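Local structure of group 3 allergen SMIPP-S Yv6023A04 (Sarcoptes scabiei type hominis, 3H7O) at residues N88-S96 / Y217-K228; S25-L33 / S180-V188. The protein has a trypsin-like serine protease fold but is an inactivated paralogue, probably lacking the endopeptidase activity of its family. The protein carries 3 engineered substitutions. All coordinates share one frame; numbering follows the deposited sequence.

Contact 1: N88-S96 / Y217-K228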
loop_
_atom_site.group_PDB
_atom_site.type_symbol
_atom_site.label_atom_id
_atom_site.label_comp_id
_atom_site.label_asym_id
_atom_site.label_seq_id
_atom_site.Cartn_x
_atom_site.Cartn_y
_atom_site.Cartn_z
ATOM N N ASN A 88 -8.886 8.207 -6.534
ATOM C CA ASN A 88 -7.783 7.619 -7.316
ATOM C C ASN A 88 -6.446 7.696 -6.573
ATOM O O ASN A 88 -5.444 8.172 -7.111
ATOM C CB ASN A 88 -7.671 8.274 -8.700
ATOM C CG ASN A 88 -8.960 8.188 -9.494
ATOM O OD1 ASN A 88 -9.599 7.139 -9.545
ATOM N ND2 ASN A 88 -9.351 9.295 -10.113
ATOM N N ASP A 89 -6.450 7.223 -5.332
ATOM C CA ASP A 89 -5.287 7.295 -4.459
ATOM C C ASP A 89 -4.357 6.112 -4.708
ATOM O O ASP A 89 -4.159 5.251 -3.844
ATOM C CB ASP A 89 -5.736 7.347 -2.999
ATOM C CG ASP A 89 -4.658 7.871 -2.072
ATOM O OD1 ASP A 89 -3.542 8.191 -2.543
ATOM O OD2 ASP A 89 -4.939 7.964 -0.862
ATOM N N ILE A 90 -3.780 6.100 -5.904
ATOM C CA ILE A 90 -2.944 5.009 -6.370
ATOM C C ILE A 90 -1.842 5.584 -7.277
ATOM O O ILE A 90 -2.078 6.531 -8.033
ATOM C CB ILE A 90 -3.807 3.934 -7.092
ATOM C CG1 ILE A 90 -3.008 2.650 -7.332
ATOM C CG2 ILE A 90 -4.457 4.505 -8.379
ATOM C CD1 ILE A 90 -3.858 1.470 -7.778
ATOM N N ALA A 91 -0.637 5.034 -7.172
ATOM C CA ALA A 91 0.501 5.539 -7.934
ATOM C C ALA A 91 1.489 4.434 -8.237
ATOM O O ALA A 91 1.657 3.502 -7.445
ATOM C CB ALA A 91 1.196 6.665 -7.173
ATOM N N ILE A 92 2.146 4.548 -9.386
ATOM C CA ILE A 92 3.215 3.631 -9.754
ATOM C C ILE A 92 4.545 4.373 -9.727
ATOM O O ILE A 92 4.684 5.442 -10.326
ATOM C CB ILE A 92 2.970 2.983 -11.135
ATOM C CG1 ILE A 92 1.685 2.145 -11.093
ATOM C CG2 ILE A 92 4.162 2.101 -11.537
ATOM C CD1 ILE A 92 1.163 1.715 -12.458
ATOM N N LEU A 93 5.507 3.812 -9.001
ATOM C CA LEU A 93 6.855 4.358 -8.965
ATOM C C LEU A 93 7.734 3.587 -9.938
ATOM O O LEU A 93 7.800 2.361 -9.873
ATOM C CB LEU A 93 7.431 4.286 -7.544
ATOM C CG LEU A 93 6.593 4.890 -6.407
ATOM C CD1 LEU A 93 7.292 4.708 -5.070
ATOM C CD2 LEU A 93 6.279 6.362 -6.646
ATOM N N GLU A 94 8.393 4.308 -10.842
ATOM C CA GLU A 94 9.330 3.696 -11.788
ATOM C C GLU A 94 10.770 3.818 -11.304
ATOM O O GLU A 94 11.169 4.857 -10.775
ATOM C CB GLU A 94 9.191 4.323 -13.177
ATOM C CG GLU A 94 10.133 3.727 -14.221
ATOM C CD GLU A 94 9.928 4.302 -15.603
ATOM O OE1 GLU A 94 9.084 5.206 -15.765
ATOM O OE2 GLU A 94 10.619 3.844 -16.536
ATOM N N LEU A 95 11.543 2.751 -11.502
ATOM C CA LEU A 95 12.949 2.719 -11.117
ATOM C C LEU A 95 13.882 2.771 -12.323
ATOM O O LEU A 95 13.599 2.170 -13.363
ATOM C CB LEU A 95 13.232 1.467 -10.286
ATOM C CG LEU A 95 12.485 1.412 -8.959
ATOM C CD1 LEU A 95 12.291 -0.032 -8.525
ATOM C CD2 LEU A 95 13.211 2.239 -7.893
ATOM N N SER A 96 14.986 3.502 -12.183
ATOM C CA SER A 96 16.019 3.536 -13.218
ATOM C C SER A 96 17.053 2.431 -12.997
ATOM O O SER A 96 17.694 1.969 -13.944
ATOM C CB SER A 96 16.698 4.907 -13.267
ATOM O OG SER A 96 17.380 5.183 -12.058
ATOM N N TYR A 217 -7.929 -0.621 -11.737
ATOM C CA TYR A 217 -6.797 0.081 -12.352
ATOM C C TYR A 217 -5.826 -0.846 -13.077
ATOM O O TYR A 217 -4.794 -0.392 -13.577
ATOM C CB TYR A 217 -6.030 0.887 -11.294
ATOM C CG TYR A 217 -6.877 1.926 -10.593
ATOM C CD1 TYR A 217 -6.978 3.225 -11.095
ATOM C CD2 TYR A 217 -7.583 1.607 -9.431
ATOM C CE1 TYR A 217 -7.758 4.178 -10.455
ATOM C CE2 TYR A 217 -8.371 2.554 -8.786
ATOM C CZ TYR A 217 -8.451 3.836 -9.301
ATOM O OH TYR A 217 -9.229 4.775 -8.663
ATOM N N VAL A 218 -6.158 -2.132 -13.147
ATOM C CA VAL A 218 -5.204 -3.123 -13.643
ATOM C C VAL A 218 -4.875 -2.951 -15.135
ATOM O O VAL A 218 -3.771 -3.279 -15.565
ATOM C CB VAL A 218 -5.609 -4.580 -13.253
ATOM C CG1 VAL A 218 -6.645 -5.139 -14.191
ATOM C CG2 VAL A 218 -4.382 -5.482 -13.205
ATOM N N SER A 219 -5.819 -2.407 -15.904
ATOM C CA SER A 219 -5.571 -2.065 -17.305
ATOM C C SER A 219 -4.509 -0.965 -17.416
ATOM O O SER A 219 -3.579 -1.062 -18.223
ATOM C CB SER A 219 -6.870 -1.628 -17.987
ATOM O OG SER A 219 -6.644 -1.314 -19.345
ATOM N N TRP A 220 -4.655 0.067 -16.587
ATOM C CA TRP A 220 -3.707 1.174 -16.517
ATOM C C TRP A 220 -2.344 0.708 -15.991
ATOM O O TRP A 220 -1.306 1.100 -16.526
ATOM C CB TRP A 220 -4.285 2.303 -15.650
ATOM C CG TRP A 220 -3.293 3.355 -15.233
ATOM C CD1 TRP A 220 -2.691 4.285 -16.036
ATOM C CD2 TRP A 220 -2.795 3.587 -13.907
ATOM N NE1 TRP A 220 -1.846 5.079 -15.292
ATOM C CE2 TRP A 220 -1.892 4.673 -13.983
ATOM C CE3 TRP A 220 -3.025 2.985 -12.662
ATOM C CZ2 TRP A 220 -1.217 5.169 -12.862
ATOM C CZ3 TRP A 220 -2.353 3.478 -11.544
ATOM C CH2 TRP A 220 -1.460 4.561 -11.656
ATOM N N ILE A 221 -2.360 -0.133 -14.956
ATOM C CA ILE A 221 -1.134 -0.712 -14.383
ATOM C C ILE A 221 -0.364 -1.531 -15.427
ATOM O O ILE A 221 0.851 -1.374 -15.572
ATOM C CB ILE A 221 -1.437 -1.566 -13.119
ATOM C CG1 ILE A 221 -1.924 -0.673 -11.972
ATOM C CG2 ILE A 221 -0.202 -2.359 -12.674
ATOM C CD1 ILE A 221 -2.631 -1.421 -10.854
ATOM N N GLN A 222 -1.078 -2.389 -16.155
ATOM C CA GLN A 222 -0.476 -3.204 -17.219
ATOM C C GLN A 222 0.179 -2.350 -18.304
ATOM O O GLN A 222 1.249 -2.699 -18.801
ATOM C CB GLN A 222 -1.508 -4.147 -17.846
ATOM C CG GLN A 222 -1.831 -5.378 -17.011
ATOM C CD GLN A 222 -3.034 -6.155 -17.534
ATOM O OE1 GLN A 222 -3.736 -5.713 -18.450
ATOM N NE2 GLN A 222 -3.280 -7.321 -16.947
ATOM N N ASP A 223 -0.463 -1.235 -18.653
ATOM C CA ASP A 223 0.090 -0.272 -19.614
ATOM C C ASP A 223 1.416 0.334 -19.152
ATOM O O ASP A 223 2.325 0.537 -19.956
ATOM C CB ASP A 223 -0.918 0.844 -19.907
ATOM C CG ASP A 223 -2.048 0.395 -20.817
ATOM O OD1 ASP A 223 -1.902 -0.644 -21.498
ATOM O OD2 ASP A 223 -3.087 1.089 -20.853
ATOM N N ILE A 224 1.517 0.627 -17.860
ATOM C CA ILE A 224 2.749 1.173 -17.291
ATOM C C ILE A 224 3.830 0.092 -17.161
ATOM O O ILE A 224 4.982 0.325 -17.522
ATOM C CB ILE A 224 2.498 1.871 -15.923
ATOM C CG1 ILE A 224 1.380 2.927 -16.026
ATOM C CG2 ILE A 224 3.789 2.473 -15.357
ATOM C CD1 ILE A 224 1.603 4.036 -17.049
ATOM N N ILE A 225 3.450 -1.085 -16.660
ATOM C CA ILE A 225 4.381 -2.212 -16.475
ATOM C C ILE A 225 5.103 -2.594 -17.769
ATOM O O ILE A 225 6.297 -2.901 -17.749
ATOM C CB ILE A 225 3.672 -3.466 -15.872
ATOM C CG1 ILE A 225 3.477 -3.299 -14.366
ATOM C CG2 ILE A 225 4.465 -4.754 -16.158
ATOM C CD1 ILE A 225 2.752 -4.464 -13.708
ATOM N N LYS A 226 4.379 -2.556 -18.884
ATOM C CA LYS A 226 4.930 -2.953 -20.186
ATOM C C LYS A 226 5.947 -1.958 -20.768
ATOM O O LYS A 226 6.584 -2.247 -21.783
ATOM C CB LYS A 226 3.799 -3.233 -21.189
ATOM C CG LYS A 226 3.018 -1.999 -21.634
ATOM C CD LYS A 226 1.704 -2.362 -22.323
ATOM C CE LYS A 226 1.903 -2.760 -23.772
ATOM N NZ LYS A 226 0.598 -3.033 -24.441
ATOM N N LYS A 227 6.099 -0.802 -20.121
ATOM C CA LYS A 227 7.078 0.215 -20.538
ATOM C C LYS A 227 8.521 -0.288 -20.464
ATOM O O LYS A 227 9.356 0.096 -21.283
ATOM C CB LYS A 227 6.934 1.496 -19.711
ATOM C CG LYS A 227 5.689 2.315 -20.017
ATOM C CD LYS A 227 5.717 3.649 -19.280
ATOM C CE LYS A 227 4.415 4.418 -19.450
ATOM N NZ LYS A 227 4.118 4.763 -20.870
ATOM N N LYS A 228 8.806 -1.131 -19.472
ATOM C CA LYS A 228 10.102 -1.815 -19.373
ATOM C C LYS A 228 9.992 -3.182 -18.692
ATOM O O LYS A 228 9.174 -3.389 -17.799
ATOM C CB LYS A 228 11.169 -0.940 -18.691
ATOM C CG LYS A 228 10.672 -0.061 -17.554
ATOM C CD LYS A 228 11.807 0.417 -16.647
ATOM C CE LYS A 228 12.677 1.494 -17.280
ATOM N NZ LYS A 228 13.487 2.209 -16.242
ATOM O OXT LYS A 228 10.720 -4.118 -19.022
HETATM O O HOH W 1 -10.432 5.838 -6.115
#
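Tyr217 and Trp220 meet Ile90 and Ile92 through two different first torsions. In Tyr217 CG lies anti to the carbonyl carbon, chi1 -59°, which brings the ring alongside the segment 88-96; in Trp220 CG is anti to the backbone N, chi1 166°, and the indole reaches from the helix to the strand. The methyl CG2 of Ile90 sits over the centre of the Tyr217 ring, 3.9 Å from its centroid, a CH-pi contact. At the edge of the same ring, Tyr217 OH donates to Asn88 OD1 over 2.6 Å, in the carbonyl plane and on a lone pair, with amide and ring nearly perpendicular. A water accepts from Asn88 N and donates to Tyr217 OH, so the hydroxyl donates one hydrogen bond and accepts another. Tyrosine suits the place by offering both a ring face for Ile90 and a hydroxyl for Asn88. Ile92 points its CD1 methyl into the helix, where it lies over a face of Trp220, 4.1 Å from the six-ring centroid, and also touches Ile224 CB at 3.7 Å and Ile221 CG1 at 3.9 Å. A long, branched aliphatic chain suits this place between an indole and two helical isoleucines. At the C-terminus the contact becomes charged: the long, flexible Lys228 spans to the strand end, carrying NZ to Leu95 O at 2.9 Å and to a salt bridge with Glu94 OE2 at 3.3 Å. Tyr77 OH binds the other oxygen of Glu94, while Trp36 makes a cation-pi contact with Lys228. The C-terminal helix 218-225, a hallmark of the chymotrypsin fold, runs almost parallel to strand 91-95 (9°, axes 10.1 Å apart), and that strand lies between strands 37-40 and 68-78 of the closed six-stranded barrel.

Contact 2: S25-L33 / S180-V188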
loop_
_atom_site.group_PDB
_atom_site.type_symbol
_atom_site.label_atom_id
_atom_site.label_comp_id
_atom_site.label_asym_id
_atom_site.label_seq_id
_atom_site.Cartn_x
_atom_site.Cartn_y
_atom_site.Cartn_z
ATOM N N SER A 25 11.491 12.641 7.268
ATOM C CA SER A 25 11.241 11.380 6.583
ATOM C C SER A 25 9.924 10.744 7.024
ATOM O O SER A 25 9.615 10.687 8.216
ATOM C CB SER A 25 12.403 10.404 6.776
ATOM O OG SER A 25 12.553 10.029 8.132
ATOM N N LEU A 26 9.151 10.291 6.041
ATOM C CA LEU A 26 7.915 9.549 6.268
ATOM C C LEU A 26 7.973 8.244 5.488
ATOM O O LEU A 26 8.738 8.120 4.525
ATOM C CB LEU A 26 6.697 10.357 5.800
ATOM C CG LEU A 26 6.277 11.638 6.530
ATOM C CD1 LEU A 26 5.058 12.242 5.845
ATOM C CD2 LEU A 26 5.983 11.385 8.006
ATOM N N THR A 27 7.165 7.274 5.905
ATOM C CA THR A 27 7.040 6.021 5.172
ATOM C C THR A 27 5.581 5.690 4.864
ATOM O O THR A 27 4.678 5.987 5.659
ATOM C CB THR A 27 7.668 4.838 5.938
ATOM O OG1 THR A 27 7.058 4.729 7.231
ATOM C CG2 THR A 27 9.177 5.028 6.095
ATOM N N CYS A 28 5.375 5.097 3.690
ATOM C CA CYS A 28 4.107 4.497 3.301
ATOM C C CYS A 28 4.383 3.065 2.865
ATOM O O CYS A 28 5.540 2.692 2.650
ATOM C CB CYS A 28 3.455 5.286 2.159
ATOM S SG CYS A 28 2.789 6.870 2.701
ATOM N N GLY A 29 3.327 2.265 2.749
ATOM C CA GLY A 29 3.449 0.922 2.180
ATOM C C GLY A 29 3.512 0.949 0.665
ATOM O O GLY A 29 3.167 1.955 0.033
ATOM N N GLY A 30 3.953 -0.167 0.082
ATOM C CA GLY A 30 3.980 -0.336 -1.362
ATOM C C GLY A 30 4.032 -1.808 -1.731
ATOM O O GLY A 30 4.314 -2.653 -0.881
ATOM N N ALA A 31 3.768 -2.107 -3.001
ATOM C CA ALA A 31 3.832 -3.472 -3.515
ATOM C C ALA A 31 4.753 -3.577 -4.725
ATOM O O ALA A 31 4.694 -2.747 -5.632
ATOM C CB ALA A 31 2.443 -3.970 -3.879
ATOM N N ILE A 32 5.591 -4.607 -4.743
ATOM C CA ILE A 32 6.430 -4.893 -5.909
ATOM C C ILE A 32 5.542 -5.448 -7.025
ATOM O O ILE A 32 4.866 -6.463 -6.843
ATOM C CB ILE A 32 7.550 -5.910 -5.581
ATOM C CG1 ILE A 32 8.477 -5.364 -4.490
ATOM C CG2 ILE A 32 8.353 -6.264 -6.838
ATOM C CD1 ILE A 32 9.443 -6.402 -3.918
ATOM N N LEU A 33 5.525 -4.757 -8.160
ATOM C CA LEU A 33 4.851 -5.246 -9.366
ATOM C C LEU A 33 5.831 -5.981 -10.279
ATOM O O LEU A 33 5.447 -6.906 -10.999
ATOM C CB LEU A 33 4.197 -4.088 -10.125
ATOM C CG LEU A 33 3.089 -3.296 -9.417
ATOM C CD1 LEU A 33 2.706 -2.085 -10.253
ATOM C CD2 LEU A 33 1.875 -4.174 -9.146
ATOM N N SER A 180 -1.624 5.981 9.587
ATOM C CA SER A 180 -1.398 6.829 8.415
ATOM C C SER A 180 -0.264 6.301 7.530
ATOM O O SER A 180 -0.340 6.394 6.310
ATOM C CB SER A 180 -1.133 8.279 8.826
ATOM O OG SER A 180 0.117 8.395 9.475
ATOM N N GLY A 181 0.769 5.736 8.155
ATOM C CA GLY A 181 1.883 5.105 7.439
ATOM C C GLY A 181 1.522 3.822 6.707
ATOM O O GLY A 181 2.322 3.303 5.918
ATOM N N ASP A 182 0.317 3.307 6.958
ATOM C CA ASP A 182 -0.168 2.110 6.275
ATOM C C ASP A 182 -0.842 2.400 4.930
ATOM O O ASP A 182 -1.263 1.476 4.236
ATOM C CB ASP A 182 -1.103 1.302 7.181
ATOM C CG ASP A 182 -0.357 0.561 8.272
ATOM O OD1 ASP A 182 0.563 -0.220 7.940
ATOM O OD2 ASP A 182 -0.692 0.752 9.460
ATOM N N ALA A 183 -0.947 3.678 4.568
ATOM C CA ALA A 183 -1.379 4.050 3.225
ATOM C C ALA A 183 -0.446 3.369 2.234
ATOM O O ALA A 183 0.769 3.351 2.435
ATOM C CB ALA A 183 -1.332 5.558 3.040
ATOM N N GLY A 184 -1.014 2.792 1.179
ATOM C CA GLY A 184 -0.213 2.108 0.176
ATOM C C GLY A 184 0.098 0.651 0.487
ATOM O O GLY A 184 0.681 -0.045 -0.350
ATOM N N ASP A 185 -0.286 0.183 1.679
ATOM C CA ASP A 185 -0.046 -1.213 2.079
ATOM C C ASP A 185 -0.652 -2.206 1.085
ATOM O O ASP A 185 -1.821 -2.081 0.719
ATOM C CB ASP A 185 -0.614 -1.512 3.471
ATOM C CG ASP A 185 0.298 -1.070 4.608
ATOM O OD1 ASP A 185 1.296 -0.346 4.381
ATOM O OD2 ASP A 185 -0.009 -1.447 5.759
ATOM N N PRO A 186 0.147 -3.197 0.642
ATOM C CA PRO A 186 -0.396 -4.226 -0.239
ATOM C C PRO A 186 -1.461 -5.039 0.482
ATOM O O PRO A 186 -1.323 -5.328 1.677
ATOM C CB PRO A 186 0.821 -5.100 -0.571
ATOM C CG PRO A 186 1.816 -4.826 0.514
ATOM C CD PRO A 186 1.579 -3.399 0.926
ATOM N N THR A 187 -2.528 -5.369 -0.238
ATOM C CA THR A 187 -3.616 -6.153 0.318
ATOM C C THR A 187 -3.932 -7.281 -0.649
ATOM O O THR A 187 -4.268 -7.046 -1.818
ATOM C CB THR A 187 -4.844 -5.281 0.622
ATOM O OG1 THR A 187 -4.418 -4.080 1.283
ATOM C CG2 THR A 187 -5.803 -6.018 1.533
ATOM N N VAL A 188 -3.792 -8.510 -0.164
ATOM C CA VAL A 188 -3.778 -9.667 -1.054
ATOM C C VAL A 188 -4.803 -10.740 -0.709
ATOM O O VAL A 188 -5.356 -10.777 0.395
ATOM C CB VAL A 188 -2.358 -10.332 -1.140
ATOM C CG1 VAL A 188 -1.314 -9.354 -1.674
ATOM C CG2 VAL A 188 -1.924 -10.906 0.208
HETATM O O HOH W 2 4.842 2.803 6.551
#
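Gly29 N gives its hydrogen to Ala183 O across 2.8 Å, with an N-H...O angle of 143°. This bond pins the loop that corresponds to the Gly-Asp-Ser-Gly-Gly-Pro signature of the chymotrypsin fold against strand 26-32 of the first barrel. Gly181-Pro186 matches that signature except for Ala183 in place of serine and Asp185 in place of the second glycine. In active relatives that serine is the nucleophile; Ala183 has a methyl group and no hydroxyl, consistent with an inactivated paralogue. Around the bond the two backbones come very close, and small residues make this possible. Gly29 has no side chain to separate the strand from the loop, and Asp185 OD1 comes to 3.3 Å from Gly29 CA, its CG being anti to the carbonyl carbon, chi1 -82°. Gly184 is third in the type II turn Asp182-Asp185, where positive phi favours glycine, and its CA donates a CA-H...O contact to Gly29 O at 3.4 Å. Gly181 adds another: its carbonyl O receives Cys28 CA at 3.4 Å. A water at 2.6 Å from Gly181 O also lies 3.0 Å from Thr27 OG1, joining loop and strand through solvent. Cys28 is tied by its disulfide to Cys44, holding the strand to helix 42-45, and its CB lies against Ala183 O. Asp182 and, weakly, Asp185 bind a glycerol, probably from the crystallisation liquor. Past the turn the chain enters strand 186-189 of the second sheet, so the contact lies between the two barrels. There Pro186 brings carbon rather than an N-H to the strand: its CD rests 3.4 Å from Gly30 O, and its CB meets the Ala31 CB methyl at 3.9 Å.

Overall arrangement
Both contacts involve the six-stranded first barrel, but at different strands, 26-32 and 91-95. Contact 2 is fully buried, about 3 Å from the centre of the chain, where the barrel meets the second sheet; contact 1 is only partly buried, its centre about 14 Å out, where the C-terminal helix covers strand 91-95. The chemistry follows the place: backbone and glycine-dominated packing where active relatives carry the nucleophilic serine, against branched aliphatic and aromatic side chains with a charged, lysine-bearing end near the surface. Their centres are about 15 Å apart, yet they meet directly, since Leu33 packs against Ile221 and Ile225 of helix 218-225.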